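Local coordinates for protein reducing end xylose-releasing exo-oligoxylanase (Bacillus halodurans, PDB 1WU4) that hydrolyses xylooligosaccharides of three or more units with inversion of anomeric configuration, releasing xylose from the reducing end, at residues 258-263 / 304-309; 263-268 / 321-326; 191-196 / 242-247; 317-322 / 358-363. The protein carries 1 engineered substitution. All coordinates share one frame; numbering follows the deposited sequence.

Interaction 1. Residues 258-263 / 304-309; sequences GHFFSD and RRYKID
Phe-261 gives one face of its ring to the guanidinium of Arg-305, a stacked cation-pi pair in which CZ of Arg-305 stands 3.6 Å from the Phe-261 centroid and the planes differ by 23°. A bend at chi3 (-66°) folds the guanidinium over the ring. CB and CG of Arg-305 pass beside CD2 of Phe-261, while NE forms a salt bridge with Glu-315. Backbone bonding is a single antiparallel bridge, Phe-260 with Tyr-306. Phe-260 N reaches Tyr-306 O at 2.8 Å, nearly along the C=O axis; the return bond from Tyr-306 N to Phe-260 O is weak, 3.4 Å. Two waters extend the pairing: one joins Gly-258 O, His-259 ND1 and Ile-308 N, the other Phe-260 O and Arg-304 O. Apolar contact is slighter, with CD2 of Phe-260 at the edge of the Tyr-306 ring, 4.2 Å from Tyr-306 CD2. His-259 and Lys-307 run side by side. Residues 258-263, which lead to Asp-263, by similarity the proton acceptor of this (alpha/alpha)6 barrel, follow strand 245-246 and approach helix 265-278; they lean on strand 304-306, itself covered by Pro-312 and Phe-313 of strand 312-313.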
# COMPACT_ATOMS: atom_id res chain seq x y z
N GLY A 258 -17.73 -2.83 -6.87
CA GLY A 258 -17.48 -4.18 -7.35
C GLY A 258 -16.76 -4.33 -8.67
O GLY A 258 -16.79 -5.40 -9.27
N HIS A 259 -16.09 -3.27 -9.13
CA HIS A 259 -15.40 -3.32 -10.41
C HIS A 259 -13.91 -3.01 -10.29
O HIS A 259 -13.40 -2.79 -9.19
CB HIS A 259 -16.07 -2.35 -11.38
CG HIS A 259 -17.56 -2.49 -11.40
ND1 HIS A 259 -18.20 -3.64 -11.82
CD2 HIS A 259 -18.54 -1.64 -11.01
CE1 HIS A 259 -19.50 -3.50 -11.67
NE2 HIS A 259 -19.74 -2.30 -11.18
N PHE A 260 -13.21 -3.03 -11.43
CA PHE A 260 -11.78 -2.73 -11.44
C PHE A 260 -11.63 -1.23 -11.53
O PHE A 260 -11.85 -0.63 -12.59
CB PHE A 260 -11.10 -3.40 -12.64
CG PHE A 260 -9.60 -3.26 -12.62
CD1 PHE A 260 -8.84 -3.99 -11.71
CD2 PHE A 260 -8.95 -2.40 -13.49
CE1 PHE A 260 -7.45 -3.86 -11.67
CE2 PHE A 260 -7.56 -2.25 -13.46
CZ PHE A 260 -6.81 -2.99 -12.54
N PHE A 261 -11.26 -0.62 -10.42
CA PHE A 261 -11.08 0.82 -10.37
C PHE A 261 -9.96 1.19 -9.40
O PHE A 261 -9.14 0.35 -9.02
CB PHE A 261 -12.40 1.50 -9.98
CG PHE A 261 -12.58 2.87 -10.60
CD1 PHE A 261 -12.92 3.96 -9.80
CD2 PHE A 261 -12.42 3.07 -11.97
CE1 PHE A 261 -13.11 5.23 -10.36
CE2 PHE A 261 -12.60 4.34 -12.53
CZ PHE A 261 -12.94 5.41 -11.73
N SER A 262 -9.95 2.45 -8.97
CA SER A 262 -8.91 2.99 -8.10
C SER A 262 -8.26 2.09 -7.04
O SER A 262 -7.04 1.94 -7.03
CB SER A 262 -9.42 4.27 -7.44
OG SER A 262 -9.92 5.14 -8.44
N ASP A 263 -9.05 1.50 -6.15
CA ASP A 263 -8.49 0.62 -5.12
C ASP A 263 -7.75 -0.56 -5.73
O ASP A 263 -6.63 -0.90 -5.31
CB ASP A 263 -9.60 0.06 -4.22
CG ASP A 263 -10.01 1.01 -3.10
OD1 ASP A 263 -9.95 2.24 -3.29
OD2 ASP A 263 -10.41 0.50 -2.03
N ARG A 304 -10.43 2.78 -18.78
CA ARG A 304 -11.76 2.98 -18.19
C ARG A 304 -11.90 2.22 -16.89
O ARG A 304 -10.94 1.65 -16.37
CB ARG A 304 -12.84 2.41 -19.11
CG ARG A 304 -12.69 2.68 -20.59
CD ARG A 304 -12.93 4.13 -20.91
NE ARG A 304 -12.94 4.35 -22.36
CZ ARG A 304 -13.94 4.00 -23.16
NH1 ARG A 304 -15.03 3.41 -22.66
NH2 ARG A 304 -13.86 4.23 -24.46
N ARG A 305 -13.12 2.26 -16.36
CA ARG A 305 -13.48 1.48 -15.20
C ARG A 305 -13.94 0.23 -15.97
O ARG A 305 -14.58 0.36 -17.02
CB ARG A 305 -14.69 2.08 -14.47
CG ARG A 305 -15.21 1.20 -13.32
CD ARG A 305 -16.59 1.64 -12.84
NE ARG A 305 -16.59 2.96 -12.22
CZ ARG A 305 -16.28 3.20 -10.95
NH1 ARG A 305 -15.94 2.21 -10.14
NH2 ARG A 305 -16.33 4.44 -10.48
N TYR A 306 -13.59 -0.95 -15.49
CA TYR A 306 -13.99 -2.19 -16.16
C TYR A 306 -14.63 -3.14 -15.18
O TYR A 306 -14.28 -3.15 -14.00
CB TYR A 306 -12.78 -2.92 -16.75
CG TYR A 306 -11.91 -2.12 -17.68
CD1 TYR A 306 -12.20 -2.02 -19.04
CD2 TYR A 306 -10.78 -1.45 -17.20
CE1 TYR A 306 -11.40 -1.28 -19.90
CE2 TYR A 306 -9.98 -0.70 -18.04
CZ TYR A 306 -10.29 -0.62 -19.39
OH TYR A 306 -9.49 0.15 -20.21
N LYS A 307 -15.59 -3.94 -15.65
CA LYS A 307 -16.16 -4.96 -14.79
C LYS A 307 -14.95 -5.90 -14.73
O LYS A 307 -14.09 -5.85 -15.61
CB LYS A 307 -17.35 -5.64 -15.47
CG LYS A 307 -18.49 -4.69 -15.77
CD LYS A 307 -19.72 -5.40 -16.32
CE LYS A 307 -20.50 -6.10 -15.23
NZ LYS A 307 -21.79 -6.65 -15.75
N ILE A 308 -14.86 -6.74 -13.71
CA ILE A 308 -13.67 -7.58 -13.64
C ILE A 308 -13.52 -8.55 -14.80
O ILE A 308 -12.42 -9.05 -15.04
CB ILE A 308 -13.57 -8.34 -12.29
CG1 ILE A 308 -14.75 -9.29 -12.10
CG2 ILE A 308 -13.49 -7.33 -11.14
CD1 ILE A 308 -14.58 -10.21 -10.90
N ASP A 309 -14.59 -8.81 -15.54
CA ASP A 309 -14.49 -9.71 -16.68
C ASP A 309 -13.96 -8.99 -17.92
O ASP A 309 -13.83 -9.58 -18.99
CB ASP A 309 -15.84 -10.39 -16.97
CG ASP A 309 -16.86 -9.44 -17.56
OD1 ASP A 309 -16.60 -8.23 -17.65
OD2 ASP A 309 -17.95 -9.93 -17.94
O HOH W 1 -16.99 -6.20 -11.87
O HOH W 2 -10.02 1.06 -13.94

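Interaction 2. Residues 263-268 / 321-326; sequences DSYRVA and VGLIAT
The ring of Tyr-265 lies with one face against Leu-323, whose CB sits over the centre in a CH-pi contact, 4.0 Å from the Tyr-265 centroid and 13° off the normal. CD1 of Leu-323 covers the same ring toward its root, 3.6 Å from Tyr-265 CD1, and Gly-322 C approaches obliquely. The Phe-260 ring also meets that of Tyr-265, and Tyr-265 OH, at the tip, is hydrogen-bonded to Ser-317 OG. An alanine at Tyr-265 would probably open a gap beside Leu-323 and leave Ser-317 OG without this hydroxyl partner. The other flat group, the guanidinium of Arg-266, folds back on its own segment: NE donates to Asp-263 O at 3.2 Å, in the carbonyl plane on a lone pair, and Arg-266 NH2 makes a salt bridge of 3.5 Å with Asp-263 OD2. The contact joins helices 265-278 and 320-329 of the (alpha/alpha)6 barrel of glycoside hydrolase family 8. Asp-263, by similarity the proton acceptor, lies at the approach to helix 265-278; Arg-266 NH1 forms a salt bridge with OE2 of Glu-70, by similarity the proton donor, and NH2 is hydrogen-bonded to Ser-197 OG. Further along, the helices come close at Thr-326. Its OG1 lies between the backbone N and the carbonyl carbon (chi1 60°), with CG2 beside the N, and this fork straddles Tyr-265 O, which is only 3.0 Å from Thr-326 CB. One turn on, Ala-268 CB packs on Thr-326 O at 3.7 Å.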
# COMPACT_ATOMS: atom_id res chain seq x y z
N ASP A 263 -9.05 1.50 -6.15
CA ASP A 263 -8.49 0.62 -5.12
C ASP A 263 -7.75 -0.56 -5.73
O ASP A 263 -6.63 -0.90 -5.31
CB ASP A 263 -9.60 0.06 -4.22
CG ASP A 263 -10.01 1.01 -3.10
OD1 ASP A 263 -9.95 2.24 -3.29
OD2 ASP A 263 -10.41 0.50 -2.03
N SER A 264 -8.39 -1.19 -6.71
CA SER A 264 -7.90 -2.38 -7.40
C SER A 264 -6.50 -2.32 -7.98
O SER A 264 -5.80 -3.33 -8.03
CB SER A 264 -8.84 -2.74 -8.56
OG SER A 264 -10.20 -2.72 -8.17
N TYR A 265 -6.09 -1.14 -8.44
CA TYR A 265 -4.79 -0.99 -9.06
C TYR A 265 -3.64 -1.50 -8.19
O TYR A 265 -2.66 -2.03 -8.70
CB TYR A 265 -4.54 0.48 -9.43
CG TYR A 265 -5.61 1.10 -10.30
CD1 TYR A 265 -6.53 0.30 -11.00
CD2 TYR A 265 -5.69 2.48 -10.46
CE1 TYR A 265 -7.50 0.88 -11.82
CE2 TYR A 265 -6.65 3.06 -11.28
CZ TYR A 265 -7.55 2.26 -11.95
OH TYR A 265 -8.51 2.83 -12.75
N ARG A 266 -3.78 -1.35 -6.88
CA ARG A 266 -2.74 -1.77 -5.96
C ARG A 266 -2.51 -3.27 -5.87
O ARG A 266 -1.45 -3.70 -5.43
CB ARG A 266 -3.01 -1.19 -4.58
CG ARG A 266 -3.00 0.33 -4.60
CD ARG A 266 -3.49 0.94 -3.30
NE ARG A 266 -4.88 0.59 -3.03
CZ ARG A 266 -5.64 1.21 -2.13
NH1 ARG A 266 -5.14 2.22 -1.43
NH2 ARG A 266 -6.89 0.82 -1.94
N VAL A 267 -3.48 -4.06 -6.30
CA VAL A 267 -3.33 -5.51 -6.26
C VAL A 267 -2.09 -5.96 -7.04
O VAL A 267 -1.28 -6.74 -6.53
CB VAL A 267 -4.59 -6.22 -6.80
CG1 VAL A 267 -4.33 -7.71 -6.96
CG2 VAL A 267 -5.76 -5.99 -5.85
N ALA A 268 -1.92 -5.47 -8.26
CA ALA A 268 -0.76 -5.85 -9.07
C ALA A 268 0.54 -5.44 -8.38
O ALA A 268 1.52 -6.19 -8.39
CB ALA A 268 -0.85 -5.20 -10.45
N VAL A 321 -2.33 7.22 -14.39
CA VAL A 321 -0.90 7.19 -14.09
C VAL A 321 -0.65 6.17 -12.97
O VAL A 321 0.32 5.41 -13.02
CB VAL A 321 -0.38 8.59 -13.68
CG1 VAL A 321 1.05 8.50 -13.17
CG2 VAL A 321 -0.44 9.53 -14.88
N GLY A 322 -1.53 6.14 -11.98
CA GLY A 322 -1.39 5.19 -10.90
C GLY A 322 -1.53 3.77 -11.44
O GLY A 322 -0.81 2.87 -11.01
N LEU A 323 -2.46 3.57 -12.37
CA LEU A 323 -2.66 2.25 -12.96
C LEU A 323 -1.37 1.82 -13.68
O LEU A 323 -0.92 0.68 -13.52
CB LEU A 323 -3.85 2.27 -13.93
CG LEU A 323 -4.16 0.98 -14.70
CD1 LEU A 323 -4.21 -0.22 -13.76
CD2 LEU A 323 -5.49 1.14 -15.42
N ILE A 324 -0.79 2.72 -14.46
CA ILE A 324 0.46 2.43 -15.17
C ILE A 324 1.55 2.03 -14.18
O ILE A 324 2.25 1.03 -14.38
CB ILE A 324 0.94 3.67 -15.98
CG1 ILE A 324 -0.00 3.92 -17.15
CG2 ILE A 324 2.38 3.46 -16.45
CD1 ILE A 324 0.32 5.19 -17.92
N ALA A 325 1.69 2.80 -13.11
CA ALA A 325 2.70 2.52 -12.10
C ALA A 325 2.52 1.16 -11.45
O ALA A 325 3.49 0.42 -11.27
CB ALA A 325 2.68 3.61 -11.03
N THR A 326 1.29 0.82 -11.08
CA THR A 326 1.05 -0.47 -10.44
C THR A 326 1.27 -1.64 -11.38
O THR A 326 1.82 -2.66 -10.98
CB THR A 326 -0.36 -0.55 -9.82
OG1 THR A 326 -1.35 -0.38 -10.83
CG2 THR A 326 -0.53 0.52 -8.74

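Interaction 3. Residues 191-196 / 242-247; sequences VEFSDP and PEYAYY. With GOL (glycerol), chain C.
Tyr-247 lies against Glu-192 at one end of a short antiparallel pairing, strand 193-194 with strand 245-246, on the (alpha/alpha)6 barrel. From its CB, 3.5 Å from O3 of a glycerol probably left by crystallisation, the side chain passes glycerol O2 at CG. Its ring then lays one face over the backbone: CE2 is 3.2 Å from Glu-192 O, and CE1 is 3.9 Å from Phe-193 CA. At the tip, Tyr-247 OH donates to Glu-192 OE1 at 2.7 Å, coming from above the carboxylate, 50° out of its plane; Asn-179 ND2 bonds the same oxygen. A leucine in place of Tyr-247 would probably leave Glu-192 OE1 without its hydroxyl donor and the backbone at Phe-193 less well covered. Glycerol O1 and O2 both donate to Glu-192 O, and Tyr-247 N donates to O2. The strands themselves are joined by Ser-194 N to Ala-245 O (2.8 Å) and Ala-245 N to Ser-194 O (3.0 Å). CG of Phe-193 takes the crowded position between backbone N and carbonyl carbon (chi1 65°), which carries CE1 to 3.7 Å from Tyr-244 CD2; the two rings meet obliquely. Asp-195, its side chain next to that of Asp-263, the proton acceptor by similarity, has OD1 hydrogen-bonded to Ser-197 OG. Past it, Pro-196 CG rests 3.9 Å from Ala-245 CB.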
# COMPACT_ATOMS: atom_id res chain seq x y z
N VAL A 191 -17.79 -4.39 9.37
CA VAL A 191 -18.44 -5.12 8.29
C VAL A 191 -17.81 -6.49 8.14
O VAL A 191 -16.77 -6.77 8.73
CB VAL A 191 -18.33 -4.37 6.93
CG1 VAL A 191 -19.00 -3.01 7.04
CG2 VAL A 191 -16.88 -4.23 6.51
N GLU A 192 -18.45 -7.35 7.36
CA GLU A 192 -17.93 -8.69 7.15
C GLU A 192 -17.62 -8.96 5.68
O GLU A 192 -18.09 -9.94 5.10
CB GLU A 192 -18.88 -9.75 7.70
CG GLU A 192 -18.94 -9.83 9.24
CD GLU A 192 -17.58 -10.01 9.90
OE1 GLU A 192 -16.71 -10.73 9.35
OE2 GLU A 192 -17.37 -9.46 11.00
N PHE A 193 -16.85 -8.06 5.07
CA PHE A 193 -16.40 -8.23 3.70
C PHE A 193 -15.03 -7.57 3.62
O PHE A 193 -14.59 -6.93 4.58
CB PHE A 193 -17.40 -7.68 2.67
CG PHE A 193 -17.61 -6.19 2.72
CD1 PHE A 193 -16.76 -5.33 2.04
CD2 PHE A 193 -18.71 -5.66 3.39
CE1 PHE A 193 -17.00 -3.96 2.03
CE2 PHE A 193 -18.96 -4.29 3.38
CZ PHE A 193 -18.10 -3.44 2.70
N SER A 194 -14.35 -7.74 2.50
CA SER A 194 -13.00 -7.22 2.38
C SER A 194 -12.75 -6.31 1.18
O SER A 194 -13.68 -5.88 0.50
CB SER A 194 -12.03 -8.41 2.35
OG SER A 194 -10.69 -8.02 2.60
N ASP A 195 -11.48 -6.03 0.94
CA ASP A 195 -11.03 -5.17 -0.15
C ASP A 195 -9.71 -5.82 -0.60
O ASP A 195 -8.71 -5.75 0.10
CB ASP A 195 -10.79 -3.76 0.40
CG ASP A 195 -10.40 -2.76 -0.67
OD1 ASP A 195 -9.50 -3.07 -1.48
OD2 ASP A 195 -10.97 -1.64 -0.67
N PRO A 196 -9.71 -6.49 -1.77
CA PRO A 196 -8.50 -7.15 -2.28
C PRO A 196 -7.19 -6.37 -2.17
O PRO A 196 -6.16 -6.94 -1.78
CB PRO A 196 -8.88 -7.48 -3.72
CG PRO A 196 -10.33 -7.80 -3.60
CD PRO A 196 -10.85 -6.70 -2.69
N PRO A 242 -11.83 -6.75 -8.00
CA PRO A 242 -12.79 -5.70 -7.66
C PRO A 242 -12.25 -4.87 -6.51
O PRO A 242 -11.34 -5.30 -5.80
CB PRO A 242 -14.04 -6.49 -7.27
CG PRO A 242 -13.44 -7.70 -6.59
CD PRO A 242 -12.31 -8.07 -7.53
N GLU A 243 -12.80 -3.68 -6.32
CA GLU A 243 -12.36 -2.83 -5.22
C GLU A 243 -12.76 -3.45 -3.88
O GLU A 243 -11.94 -3.55 -2.97
CB GLU A 243 -12.94 -1.42 -5.37
CG GLU A 243 -12.35 -0.67 -6.55
CD GLU A 243 -12.83 0.76 -6.62
OE1 GLU A 243 -14.02 0.97 -6.95
OE2 GLU A 243 -12.02 1.67 -6.35
N TYR A 244 -14.03 -3.84 -3.76
CA TYR A 244 -14.52 -4.51 -2.55
C TYR A 244 -14.96 -5.91 -2.97
O TYR A 244 -15.46 -6.11 -4.07
CB TYR A 244 -15.76 -3.83 -1.96
CG TYR A 244 -15.60 -2.43 -1.40
CD1 TYR A 244 -14.38 -1.75 -1.43
CD2 TYR A 244 -16.71 -1.76 -0.89
CE1 TYR A 244 -14.29 -0.42 -0.97
CE2 TYR A 244 -16.63 -0.46 -0.43
CZ TYR A 244 -15.42 0.20 -0.47
OH TYR A 244 -15.38 1.51 -0.04
N ALA A 245 -14.78 -6.88 -2.07
CA ALA A 245 -15.18 -8.25 -2.36
C ALA A 245 -15.64 -8.92 -1.08
O ALA A 245 -15.14 -8.62 0.01
CB ALA A 245 -14.03 -9.02 -2.98
N TYR A 246 -16.59 -9.84 -1.20
CA TYR A 246 -17.08 -10.57 -0.05
C TYR A 246 -15.99 -11.57 0.33
O TYR A 246 -15.02 -11.75 -0.42
CB TYR A 246 -18.36 -11.32 -0.42
CG TYR A 246 -19.51 -10.40 -0.76
CD1 TYR A 246 -20.07 -9.56 0.20
CD2 TYR A 246 -20.03 -10.35 -2.06
CE1 TYR A 246 -21.12 -8.71 -0.11
CE2 TYR A 246 -21.08 -9.50 -2.38
CZ TYR A 246 -21.62 -8.68 -1.40
OH TYR A 246 -22.67 -7.85 -1.72
N TYR A 247 -16.13 -12.22 1.48
CA TYR A 247 -15.13 -13.20 1.88
C TYR A 247 -15.12 -14.36 0.88
O TYR A 247 -14.10 -15.03 0.73
CB TYR A 247 -15.40 -13.75 3.28
CG TYR A 247 -15.26 -12.73 4.39
CD1 TYR A 247 -14.23 -11.79 4.38
CD2 TYR A 247 -16.12 -12.76 5.49
CE1 TYR A 247 -14.07 -10.89 5.44
CE2 TYR A 247 -15.97 -11.87 6.55
CZ TYR A 247 -14.94 -10.94 6.52
OH TYR A 247 -14.78 -10.06 7.57
C1 GOL C . -20.73 -11.91 3.89
O1 GOL C . -20.57 -11.17 5.09
C2 GOL C . -19.44 -12.54 3.36
O2 GOL C . -18.50 -11.57 2.91
C3 GOL C . -19.75 -13.49 2.21
O3 GOL C . -18.56 -14.16 1.82
O HOH W 3 -9.33 -4.00 -4.17

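Interaction 4. Residues 317-322 / 358-363; sequences SLHPVG and RYYDNC
A histidine-carboxylate hydrogen bond, His-319 to Asp-361, ties the N-terminus of helix 320-329 to helix 358-372, two helices of the (alpha/alpha)6 barrel. His-319 holds the N-cap position, and its ND1 donates to Asp-361 OD2 at 2.7 Å. The carboxylate oxygen lies in the plane of the imidazole, whereas the donor meets Asp-361 from above the carboxylate plane, 37° out of it. The other oxygen, OD1, accepts from Gly-322 N at 3.0 Å on its anti side. A water completes the grip, accepting from Val-321 N at 2.9 Å and donating to Asp-361 OD1 at 2.8 Å. With CG anti to the carbonyl carbon (chi1 -60°), Asp-361 points its carboxylate at the first turn of the neighbouring helix. OD2 also forms a salt bridge with Arg-353, and this charge together with the helix N-terminus would probably keep the carboxylate ionised. Tyr-360 meets His-319 in a T-shaped pair: the CD2 edge of the tyrosine points at a face of the imidazole, centroids 5.0 Å apart and planes at 71°. CB of Tyr-360 lies over that face too, and Tyr-360 OH, hydrogen-bonded to Ser-262 O, lies at the active site, where Glu-70 is the proton donor by similarity. Where the two segments come closest, Gly-322 CA is 4.0 Å from Asp-361 CA; a side chain on Gly-322 would point into this tight spot. Ahead of the helix an ST turn leads in, Ser-317 OG accepting from His-319 N at 3.2 Å.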
# COMPACT_ATOMS: atom_id res chain seq x y z
N SER A 317 -10.72 5.96 -16.27
CA SER A 317 -10.00 5.75 -15.03
C SER A 317 -9.73 7.14 -14.47
O SER A 317 -9.40 8.06 -15.22
CB SER A 317 -8.68 5.05 -15.32
OG SER A 317 -7.81 5.11 -14.20
N LEU A 318 -9.88 7.31 -13.16
CA LEU A 318 -9.62 8.60 -12.55
C LEU A 318 -8.14 8.72 -12.20
O LEU A 318 -7.66 9.81 -11.87
CB LEU A 318 -10.47 8.77 -11.28
CG LEU A 318 -11.95 9.09 -11.50
CD1 LEU A 318 -12.69 9.02 -10.18
CD2 LEU A 318 -12.09 10.47 -12.12
N HIS A 319 -7.42 7.60 -12.28
CA HIS A 319 -6.00 7.57 -11.94
C HIS A 319 -5.20 6.69 -12.90
O HIS A 319 -4.60 5.70 -12.48
CB HIS A 319 -5.84 7.06 -10.50
CG HIS A 319 -6.57 7.89 -9.49
ND1 HIS A 319 -6.12 9.12 -9.08
CD2 HIS A 319 -7.73 7.67 -8.82
CE1 HIS A 319 -6.97 9.64 -8.21
NE2 HIS A 319 -7.96 8.77 -8.04
N PRO A 320 -5.18 7.05 -14.19
CA PRO A 320 -4.44 6.26 -15.18
C PRO A 320 -2.93 6.16 -14.92
O PRO A 320 -2.33 5.13 -15.21
CB PRO A 320 -4.78 6.95 -16.50
CG PRO A 320 -5.09 8.37 -16.09
CD PRO A 320 -5.88 8.18 -14.83
N VAL A 321 -2.33 7.22 -14.39
CA VAL A 321 -0.90 7.19 -14.09
C VAL A 321 -0.65 6.17 -12.97
O VAL A 321 0.32 5.41 -13.02
CB VAL A 321 -0.38 8.59 -13.68
CG1 VAL A 321 1.05 8.50 -13.17
CG2 VAL A 321 -0.44 9.53 -14.88
N GLY A 322 -1.53 6.14 -11.98
CA GLY A 322 -1.39 5.19 -10.90
C GLY A 322 -1.53 3.77 -11.44
O GLY A 322 -0.81 2.87 -11.01
N ARG A 358 -2.97 15.01 -8.09
CA ARG A 358 -1.72 14.27 -8.24
C ARG A 358 -1.47 13.25 -7.12
O ARG A 358 -0.77 12.26 -7.32
CB ARG A 358 -0.55 15.27 -8.28
CG ARG A 358 -0.50 16.21 -7.08
CD ARG A 358 0.64 17.20 -7.20
NE ARG A 358 0.74 18.07 -6.03
CZ ARG A 358 -0.13 19.02 -5.72
NH1 ARG A 358 -1.19 19.24 -6.49
NH2 ARG A 358 0.05 19.76 -4.63
N TYR A 359 -2.06 13.49 -5.95
CA TYR A 359 -1.88 12.64 -4.77
C TYR A 359 -1.83 11.12 -4.92
O TYR A 359 -0.77 10.51 -4.72
CB TYR A 359 -2.94 13.01 -3.73
CG TYR A 359 -3.06 12.02 -2.58
CD1 TYR A 359 -2.05 11.89 -1.63
CD2 TYR A 359 -4.18 11.19 -2.47
CE1 TYR A 359 -2.15 10.96 -0.59
CE2 TYR A 359 -4.29 10.26 -1.44
CZ TYR A 359 -3.28 10.15 -0.50
OH TYR A 359 -3.39 9.22 0.50
N TYR A 360 -2.96 10.49 -5.23
CA TYR A 360 -3.01 9.03 -5.32
C TYR A 360 -2.07 8.44 -6.36
O TYR A 360 -1.31 7.51 -6.07
CB TYR A 360 -4.45 8.57 -5.59
CG TYR A 360 -4.65 7.07 -5.48
CD1 TYR A 360 -4.39 6.39 -4.29
CD2 TYR A 360 -5.12 6.33 -6.56
CE1 TYR A 360 -4.59 5.01 -4.18
CE2 TYR A 360 -5.33 4.96 -6.47
CZ TYR A 360 -5.07 4.30 -5.28
OH TYR A 360 -5.29 2.95 -5.18
N ASP A 361 -2.10 8.99 -7.57
CA ASP A 361 -1.24 8.51 -8.64
C ASP A 361 0.22 8.58 -8.26
O ASP A 361 0.98 7.63 -8.48
CB ASP A 361 -1.45 9.36 -9.89
CG ASP A 361 -2.87 9.31 -10.38
OD1 ASP A 361 -3.15 8.51 -11.30
OD2 ASP A 361 -3.70 10.06 -9.83
N ASN A 362 0.62 9.70 -7.67
CA ASN A 362 2.01 9.88 -7.31
C ASN A 362 2.50 9.03 -6.15
O ASN A 362 3.69 8.72 -6.08
CB ASN A 362 2.29 11.37 -7.09
CG ASN A 362 2.18 12.16 -8.38
OD1 ASN A 362 1.94 11.58 -9.45
ND2 ASN A 362 2.35 13.47 -8.30
N CYS A 363 1.60 8.65 -5.25
CA CYS A 363 2.01 7.77 -4.16
C CYS A 363 2.35 6.42 -4.79
O CYS A 363 3.39 5.83 -4.51
CB CYS A 363 0.89 7.58 -3.13
SG CYS A 363 0.66 8.98 -2.01
O HOH W 4 -3.41 9.86 -13.75

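How the interactions relate
Interaction 3 comes first along the chain and closes before interaction 1 opens; interactions 1 and 2 alternate and share Asp-263; interaction 4 resumes on helix 320-329, sharing Val-321 and Gly-322 with interaction 2. The centres of interactions 2 and 4 are about 8 Å apart and those of 1 and 2 about 11 Å, whereas 3 and 4, about 22 Å between centres, do not touch. Asp-263 links the first three: its OD2 lies 2.6 Å from Asp-195 OD2 of interaction 3, and its N is probably hydrogen-bonded to Glu-243 OE2. Asp-195, Glu-243 and Tyr-360, from interactions 3 and 4, thus lie close to the presumed proton acceptor, while 304-309 pairs with the loop leading to it.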